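Local coordinates for negative regulator of ofd1 (Schizosaccharomyces pombe, PDB 3QTM), which is required for correct translation termination, directly inhibits ofd1, and probably thereby stabilises the N-terminal Sre1 transcription factor domain that activates hypoxic gene expression, at residues E15-Y26 with L65-A76. Sequence-based numbering, arbitrary orientation. Where two conformers were deposited one is given.
Sequences EEDNISQLWGLY and LPKDFHAAYSSA
Leu65 meets Glu15 through a single methyl, CD2, which lies 3.5 Å from the carboxylate carbon CD while OE2 is hydrogen-bonded to Thr59. At Pro66, the N-cap of helix 67-76, Ile19 CD1 points at the CD and CG side of the ring; its 3.3 Å approach to Pro66 CD is doubtful, since Ile19 has a second conformer. Asp68 contributes its carbonyl: Trp23 NE1 donates to Asp68 O at 3.0 Å, a bent bond (140°) arriving above the carbonyl plane, opposite the face used by Ala72 N. Phe69 takes Leu22 CD2 against CD1 of its ring at 3.7 Å. Ala71 CB borders the edge of the indole, whereas Ala72 CB sits over its face, 3.6 Å from the centroid of the Trp23 five-membered ring, a CH-pi contact; Trp23 is thus a knob among Asp68, Ala71, Ala72 and Ser75, with Arg120 as cation-pi partner. With an alanine at Trp23, Asp68 O would probably lose its inter-helix donor and Ala72 its aromatic cover. Tyr26 chi1 (178°) carries its ring out over Ser75 CB, and a water joins Tyr26 OH to Ser75 O. Small residues on helix 67-76 let aromatic rings of helix 15-26 lie close, the axes crossing at 23°; apolar packing thus carries this near-parallel pair in a TPR-clan domain, while one indole N-H and one water tie side chains to backbone carbonyls.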
ATOM      1  N   GLU A  15      20.775 -24.056  -9.570  1.00 30.77           N
ATOM      2  CA  GLU A  15      20.185 -22.824 -10.080  1.00 33.89           C
ATOM      3  C   GLU A  15      19.113 -22.335  -9.102  1.00 31.61           C
ATOM      4  O   GLU A  15      18.950 -21.135  -8.875  1.00 26.79           O
ATOM      5  CB  GLU A  15      19.591 -23.057 -11.472  1.00 33.06           C
ATOM      6  CG  GLU A  15      18.975 -21.822 -12.107  1.00 33.55           C
ATOM      7  CD  GLU A  15      18.653 -22.032 -13.582  1.00 38.98           C
ATOM      8  OE1 GLU A  15      17.467 -22.285 -13.916  1.00 38.19           O
ATOM      9  OE2 GLU A  15      19.600 -21.961 -14.399  1.00 42.31           O
ATOM     10  N   GLU A  16      18.395 -23.280  -8.509  1.00 29.67           N
ATOM     11  CA  GLU A  16      17.381 -22.941  -7.522  1.00 30.66           C
ATOM     12  C   GLU A  16      18.007 -22.252  -6.312  1.00 28.09           C
ATOM     13  O   GLU A  16      17.465 -21.260  -5.816  1.00 23.01           O
ATOM     14  CB  GLU A  16      16.603 -24.185  -7.079  1.00 30.12           C
ATOM     15  CG  GLU A  16      15.459 -23.879  -6.112  1.00 32.77           C
ATOM     16  CD  GLU A  16      14.623 -25.113  -5.771  1.00 37.14           C
ATOM     17  OE1 GLU A  16      15.218 -26.183  -5.513  1.00 44.98           O
ATOM     18  OE2 GLU A  16      13.375 -25.017  -5.767  1.00 36.55           O
ATOM     19  N   ASP A  17      19.131 -22.792  -5.831  1.00 28.69           N
ATOM     20  CA  ASP A  17      19.881 -22.169  -4.730  1.00 29.26           C
ATOM     21  C   ASP A  17      20.322 -20.748  -5.079  1.00 23.85           C
ATOM     22  O   ASP A  17      20.122 -19.833  -4.299  1.00 25.43           O
ATOM     23  CB  ASP A  17      21.118 -22.998  -4.372  1.00 29.98           C
ATOM     24  CG  ASP A  17      20.759 -24.350  -3.772  1.00 38.02           C
ATOM     25  OD1 ASP A  17      19.752 -24.422  -3.028  1.00 36.62           O
ATOM     26  OD2 ASP A  17      21.479 -25.339  -4.047  1.00 40.08           O
ATOM     27  N   ASN A  18      20.953 -20.599  -6.238  1.00 24.12           N
ATOM     28  CA  ASN A  18      21.323 -19.305  -6.799  1.00 27.25           C
ATOM     29  C   ASN A  18      20.200 -18.274  -6.738  1.00 27.26           C
ATOM     30  O   ASN A  18      20.415 -17.117  -6.372  1.00 25.35           O
ATOM     31  CB  ASN A  18      21.676 -19.488  -8.263  1.00 27.21           C
ATOM     32  CG  ASN A  18      23.149 -19.424  -8.521  1.00 38.17           C
ATOM     33  OD1 ASN A  18      23.706 -18.342  -8.737  1.00 35.06           O
ATOM     34  ND2 ASN A  18      23.797 -20.585  -8.537  1.00 41.00           N
ATOM     35  N   ILE A  19      19.002 -18.686  -7.134  1.00 21.54           N
ATOM     36  CA  ILE A  19      17.889 -17.754  -7.182  0.65 25.40           C
ATOM     37  C   ILE A  19      17.477 -17.418  -5.758  1.00 26.81           C
ATOM     38  O   ILE A  19      17.177 -16.267  -5.448  1.00 22.97           O
ATOM     39  CB  ILE A  19      16.717 -18.309  -8.025  0.65 24.60           C
ATOM     40  CG1 ILE A  19      17.142 -18.377  -9.493  0.65 23.30           C
ATOM     41  CG2 ILE A  19      15.459 -17.459  -7.851  0.65 23.30           C
ATOM     42  CD1 ILE A  19      16.339 -19.358 -10.323  0.65 26.92           C
ATOM     43  N   SER A  20      17.505 -18.425  -4.897  1.00 21.55           N
ATOM     44  CA  SER A  20      17.211 -18.216  -3.500  1.00 24.10           C
ATOM     45  C   SER A  20      18.219 -17.231  -2.879  1.00 26.47           C
ATOM     46  O   SER A  20      17.856 -16.403  -2.043  1.00 23.27           O
ATOM     47  CB  SER A  20      17.232 -19.550  -2.761  1.00 25.72           C
ATOM     48  OG  SER A  20      17.014 -19.344  -1.387  1.00 35.06           O
ATOM     49  N   GLN A  21      19.482 -17.312  -3.288  1.00 23.00           N
ATOM     50  CA  GLN A  21      20.472 -16.377  -2.757  1.00 26.13           C
ATOM     51  C   GLN A  21      20.231 -14.972  -3.323  1.00 26.79           C
ATOM     52  O   GLN A  21      20.451 -13.963  -2.651  1.00 27.04           O
ATOM     53  CB  GLN A  21      21.899 -16.859  -3.039  1.00 29.59           C
ATOM     54  CG  GLN A  21      22.295 -18.120  -2.250  1.00 26.79           C
ATOM     55  CD  GLN A  21      21.962 -18.022  -0.750  1.00 38.06           C
ATOM     56  OE1 GLN A  21      22.218 -17.003  -0.099  1.00 36.60           O
ATOM     57  NE2 GLN A  21      21.387 -19.090  -0.205  1.00 39.94           N
ATOM     58  N   LEU A  22      19.734 -14.922  -4.554  1.00 21.42           N
ATOM     59  CA  LEU A  22      19.402 -13.660  -5.187  1.00 24.51           C
ATOM     60  C   LEU A  22      18.333 -12.928  -4.373  1.00 25.50           C
ATOM     61  O   LEU A  22      18.471 -11.730  -4.073  1.00 25.27           O
ATOM     62  CB  LEU A  22      18.952 -13.909  -6.630  1.00 25.29           C
ATOM     63  CG  LEU A  22      18.789 -12.734  -7.584  1.00 25.37           C
ATOM     64  CD1 LEU A  22      20.140 -12.054  -7.834  1.00 20.43           C
ATOM     65  CD2 LEU A  22      18.150 -13.237  -8.887  1.00 18.21           C
ATOM     66  N   TRP A  23      17.286 -13.654  -3.985  1.00 25.20           N
ATOM     67  CA  TRP A  23      16.242 -13.089  -3.137  1.00 23.16           C
ATOM     68  C   TRP A  23      16.794 -12.648  -1.790  1.00 24.53           C
ATOM     69  O   TRP A  23      16.357 -11.638  -1.231  1.00 23.71           O
ATOM     70  CB  TRP A  23      15.084 -14.078  -2.946  1.00 23.76           C
ATOM     71  CG  TRP A  23      14.046 -13.925  -4.007  1.00 27.29           C
ATOM     72  CD1 TRP A  23      13.883 -14.703  -5.115  1.00 24.35           C
ATOM     73  CD2 TRP A  23      13.058 -12.881  -4.095  1.00 26.35           C
ATOM     74  NE1 TRP A  23      12.839 -14.224  -5.879  1.00 25.84           N
ATOM     75  CE2 TRP A  23      12.315 -13.109  -5.274  1.00 26.38           C
ATOM     76  CE3 TRP A  23      12.720 -11.791  -3.281  1.00 25.57           C
ATOM     77  CZ2 TRP A  23      11.256 -12.288  -5.661  1.00 24.23           C
ATOM     78  CZ3 TRP A  23      11.664 -10.974  -3.667  1.00 29.38           C
ATOM     79  CH2 TRP A  23      10.946 -11.228  -4.851  1.00 24.21           C
ATOM     80  N   GLY A  24      17.755 -13.412  -1.277  1.00 24.60           N
ATOM     81  CA  GLY A  24      18.366 -13.120   0.005  1.00 25.79           C
ATOM     82  C   GLY A  24      19.047 -11.758   0.024  1.00 23.30           C
ATOM     83  O   GLY A  24      18.908 -11.013   0.986  1.00 24.20           O
ATOM     84  N   LEU A  25      19.773 -11.446  -1.045  1.00 21.59           N
ATOM     85  CA  LEU A  25      20.411 -10.139  -1.218  1.00 23.50           C
ATOM     86  C   LEU A  25      19.388  -9.011  -1.239  1.00 26.26           C
ATOM     87  O   LEU A  25      19.572  -7.984  -0.570  1.00 23.91           O
ATOM     88  CB  LEU A  25      21.227 -10.103  -2.508  1.00 20.19           C
ATOM     89  CG  LEU A  25      22.523 -10.922  -2.502  1.00 26.16           C
ATOM     90  CD1 LEU A  25      23.141 -10.981  -3.902  1.00 21.37           C
ATOM     91  CD2 LEU A  25      23.528 -10.347  -1.474  1.00 24.96           C
ATOM     92  N   TYR A  26      18.315  -9.201  -2.007  1.00 24.09           N
ATOM     93  CA  TYR A  26      17.248  -8.211  -2.062  1.00 22.12           C
ATOM     94  C   TYR A  26      16.615  -8.004  -0.681  1.00 23.30           C
ATOM     95  O   TYR A  26      16.368  -6.874  -0.271  1.00 23.68           O
ATOM     96  CB  TYR A  26      16.163  -8.596  -3.077  1.00 18.76           C
ATOM     97  CG  TYR A  26      15.031  -7.586  -3.081  1.00 23.14           C
ATOM     98  CD1 TYR A  26      15.188  -6.333  -3.664  1.00 20.17           C
ATOM     99  CD2 TYR A  26      13.834  -7.863  -2.450  1.00 19.42           C
ATOM    100  CE1 TYR A  26      14.157  -5.391  -3.643  1.00 20.76           C
ATOM    101  CE2 TYR A  26      12.815  -6.942  -2.419  1.00 20.71           C
ATOM    102  CZ  TYR A  26      12.972  -5.710  -3.021  1.00 23.35           C
ATOM    103  OH  TYR A  26      11.928  -4.804  -2.979  1.00 23.53           O
ATOM    104  N   LEU A  65      14.782 -20.139 -16.661  1.00 23.71           N
ATOM    105  CA  LEU A  65      14.796 -19.395 -15.409  1.00 22.75           C
ATOM    106  C   LEU A  65      13.349 -19.170 -14.978  1.00 20.95           C
ATOM    107  O   LEU A  65      12.499 -18.858 -15.797  1.00 23.50           O
ATOM    108  CB  LEU A  65      15.552 -18.074 -15.555  1.00 22.55           C
ATOM    109  CG  LEU A  65      17.069 -18.201 -15.726  1.00 25.86           C
ATOM    110  CD1 LEU A  65      17.689 -16.869 -16.172  1.00 27.46           C
ATOM    111  CD2 LEU A  65      17.735 -18.733 -14.444  1.00 25.41           C
ATOM    112  N   PRO A  66      13.058 -19.360 -13.689  1.00 20.36           N
ATOM    113  CA  PRO A  66      11.677 -19.239 -13.231  1.00 21.26           C
ATOM    114  C   PRO A  66      11.224 -17.800 -13.109  1.00 20.95           C
ATOM    115  O   PRO A  66      12.025 -16.849 -13.048  1.00 17.96           O
ATOM    116  CB  PRO A  66      11.701 -19.849 -11.824  1.00 21.06           C
ATOM    117  CG  PRO A  66      13.106 -19.933 -11.429  1.00 23.30           C
ATOM    118  CD  PRO A  66      13.998 -19.576 -12.584  1.00 24.47           C
ATOM    119  N   LYS A  67       9.913 -17.660 -13.019  1.00 19.68           N
ATOM    120  CA  LYS A  67       9.303 -16.371 -12.759  1.00 19.38           C
ATOM    121  C   LYS A  67       9.938 -15.678 -11.543  1.00 19.07           C
ATOM    122  O   LYS A  67      10.088 -14.458 -11.546  1.00 16.85           O
ATOM    123  CB  LYS A  67       7.806 -16.532 -12.544  1.00 19.77           C
ATOM    124  CG  LYS A  67       7.033 -17.027 -13.776  1.00 22.37           C
ATOM    125  CD  LYS A  67       5.534 -16.805 -13.584  1.00 20.55           C
ATOM    126  CE  LYS A  67       4.731 -17.260 -14.797  1.00 26.73           C
ATOM    127  NZ  LYS A  67       4.832 -18.728 -14.967  1.00 30.37           N
ATOM    128  N   ASP A  68      10.292 -16.453 -10.515  1.00 16.67           N
ATOM    129  CA  ASP A  68      10.900 -15.900  -9.300  1.00 20.58           C
ATOM    130  C   ASP A  68      12.237 -15.224  -9.563  1.00 18.78           C
ATOM    131  O   ASP A  68      12.606 -14.298  -8.856  1.00 23.06           O
ATOM    132  CB  ASP A  68      11.099 -16.983  -8.230  1.00 23.57           C
ATOM    133  CG  ASP A  68       9.806 -17.355  -7.528  1.00 26.31           C
ATOM    134  OD1 ASP A  68       8.782 -16.667  -7.756  1.00 24.51           O
ATOM    135  OD2 ASP A  68       9.820 -18.333  -6.742  1.00 29.27           O
ATOM    136  N   PHE A  69      12.978 -15.699 -10.559  1.00 20.13           N
ATOM    137  CA  PHE A  69      14.202 -15.008 -10.952  1.00 19.98           C
ATOM    138  C   PHE A  69      13.889 -13.601 -11.477  1.00 19.91           C
ATOM    139  O   PHE A  69      14.491 -12.614 -11.043  1.00 17.44           O
ATOM    140  CB  PHE A  69      14.999 -15.792 -12.000  1.00 17.98           C
ATOM    141  CG  PHE A  69      16.071 -14.952 -12.689  1.00 20.34           C
ATOM    142  CD1 PHE A  69      17.311 -14.772 -12.109  1.00 18.56           C
ATOM    143  CD2 PHE A  69      15.818 -14.333 -13.899  1.00 18.47           C
ATOM    144  CE1 PHE A  69      18.282 -13.992 -12.721  1.00 18.37           C
ATOM    145  CE2 PHE A  69      16.791 -13.549 -14.525  1.00 20.72           C
ATOM    146  CZ  PHE A  69      18.018 -13.373 -13.932  1.00 19.82           C
ATOM    147  N   HIS A  70      12.947 -13.503 -12.409  1.00 17.35           N
ATOM    148  CA  HIS A  70      12.640 -12.193 -12.994  1.00 20.14           C
ATOM    149  C   HIS A  70      11.981 -11.269 -11.963  1.00 18.63           C
ATOM    150  O   HIS A  70      12.149 -10.051 -12.027  1.00 18.74           O
ATOM    151  CB  HIS A  70      11.750 -12.326 -14.233  1.00 18.22           C
ATOM    152  CG  HIS A  70      12.314 -13.226 -15.283  1.00 22.28           C
ATOM    153  ND1 HIS A  70      13.251 -12.802 -16.201  1.00 22.79           N
ATOM    154  CD2 HIS A  70      12.076 -14.532 -15.561  1.00 20.57           C
ATOM    155  CE1 HIS A  70      13.575 -13.810 -16.990  1.00 22.55           C
ATOM    156  NE2 HIS A  70      12.870 -14.867 -16.629  1.00 23.73           N
ATOM    157  N   ALA A  71      11.236 -11.857 -11.020  1.00 14.16           N
ATOM    158  CA  ALA A  71      10.615 -11.095  -9.943  1.00 16.30           C
ATOM    159  C   ALA A  71      11.665 -10.434  -9.057  1.00 19.83           C
ATOM    160  O   ALA A  71      11.520  -9.273  -8.706  1.00 19.43           O
ATOM    161  CB  ALA A  71       9.701 -11.983  -9.114  1.00 17.30           C
ATOM    162  N   ALA A  72      12.714 -11.177  -8.683  1.00 18.64           N
ATOM    163  CA  ALA A  72      13.766 -10.618  -7.836  1.00 16.03           C
ATOM    164  C   ALA A  72      14.531  -9.528  -8.576  1.00 18.39           C
ATOM    165  O   ALA A  72      14.873  -8.497  -8.011  1.00 17.20           O
ATOM    166  CB  ALA A  72      14.724 -11.700  -7.380  1.00 16.40           C
ATOM    167  N   TYR A  73      14.827  -9.784  -9.845  1.00 15.59           N
ATOM    168  CA  TYR A  73      15.571  -8.848 -10.659  1.00 14.17           C
ATOM    169  C   TYR A  73      14.734  -7.557 -10.842  1.00 19.96           C
ATOM    170  O   TYR A  73      15.235  -6.439 -10.698  1.00 17.86           O
ATOM    171  CB  TYR A  73      15.868  -9.514 -11.999  1.00 15.22           C
ATOM    172  CG  TYR A  73      16.925  -8.854 -12.833  1.00 19.04           C
ATOM    173  CD1 TYR A  73      17.481  -9.516 -13.918  1.00 16.82           C
ATOM    174  CD2 TYR A  73      17.385  -7.569 -12.530  1.00 18.90           C
ATOM    175  CE1 TYR A  73      18.455  -8.910 -14.704  1.00 21.81           C
ATOM    176  CE2 TYR A  73      18.364  -6.952 -13.308  1.00 18.00           C
ATOM    177  CZ  TYR A  73      18.891  -7.631 -14.404  1.00 22.79           C
ATOM    178  OH  TYR A  73      19.861  -7.039 -15.193  1.00 22.65           O
ATOM    179  N   SER A  74      13.451  -7.719 -11.149  1.00 14.09           N
ATOM    180  CA  SER A  74      12.554  -6.575 -11.275  1.00 17.74           C
ATOM    181  C   SER A  74      12.514  -5.771  -9.979  1.00 19.04           C
ATOM    182  O   SER A  74      12.575  -4.554 -10.016  1.00 15.41           O
ATOM    183  CB  SER A  74      11.143  -7.034 -11.633  1.00 15.47           C
ATOM    184  OG  SER A  74      10.255  -5.937 -11.642  1.00 17.44           O
ATOM    185  N   SER A  75      12.426  -6.461  -8.839  1.00 17.55           N
ATOM    186  CA  SER A  75      12.387  -5.792  -7.535  1.00 19.43           C
ATOM    187  C   SER A  75      13.638  -4.972  -7.238  1.00 20.12           C
ATOM    188  O   SER A  75      13.551  -3.889  -6.668  1.00 20.11           O
ATOM    189  CB  SER A  75      12.172  -6.797  -6.405  1.00 19.37           C
ATOM    190  OG  SER A  75      10.877  -7.355  -6.498  1.00 21.04           O
ATOM    191  N   ALA A  76      14.801  -5.497  -7.611  1.00 17.61           N
ATOM    192  CA  ALA A  76      16.038  -4.754  -7.423  1.00 20.15           C
ATOM    193  C   ALA A  76      16.024  -3.473  -8.270  1.00 18.44           C
ATOM    194  O   ALA A  76      16.375  -2.398  -7.787  1.00 16.71           O
ATOM    195  CB  ALA A  76      17.245  -5.628  -7.763  1.00 18.00           C
TER
HETATM  196  O   HOH W   1      11.764  -2.977  -4.885  1.00 21.12           O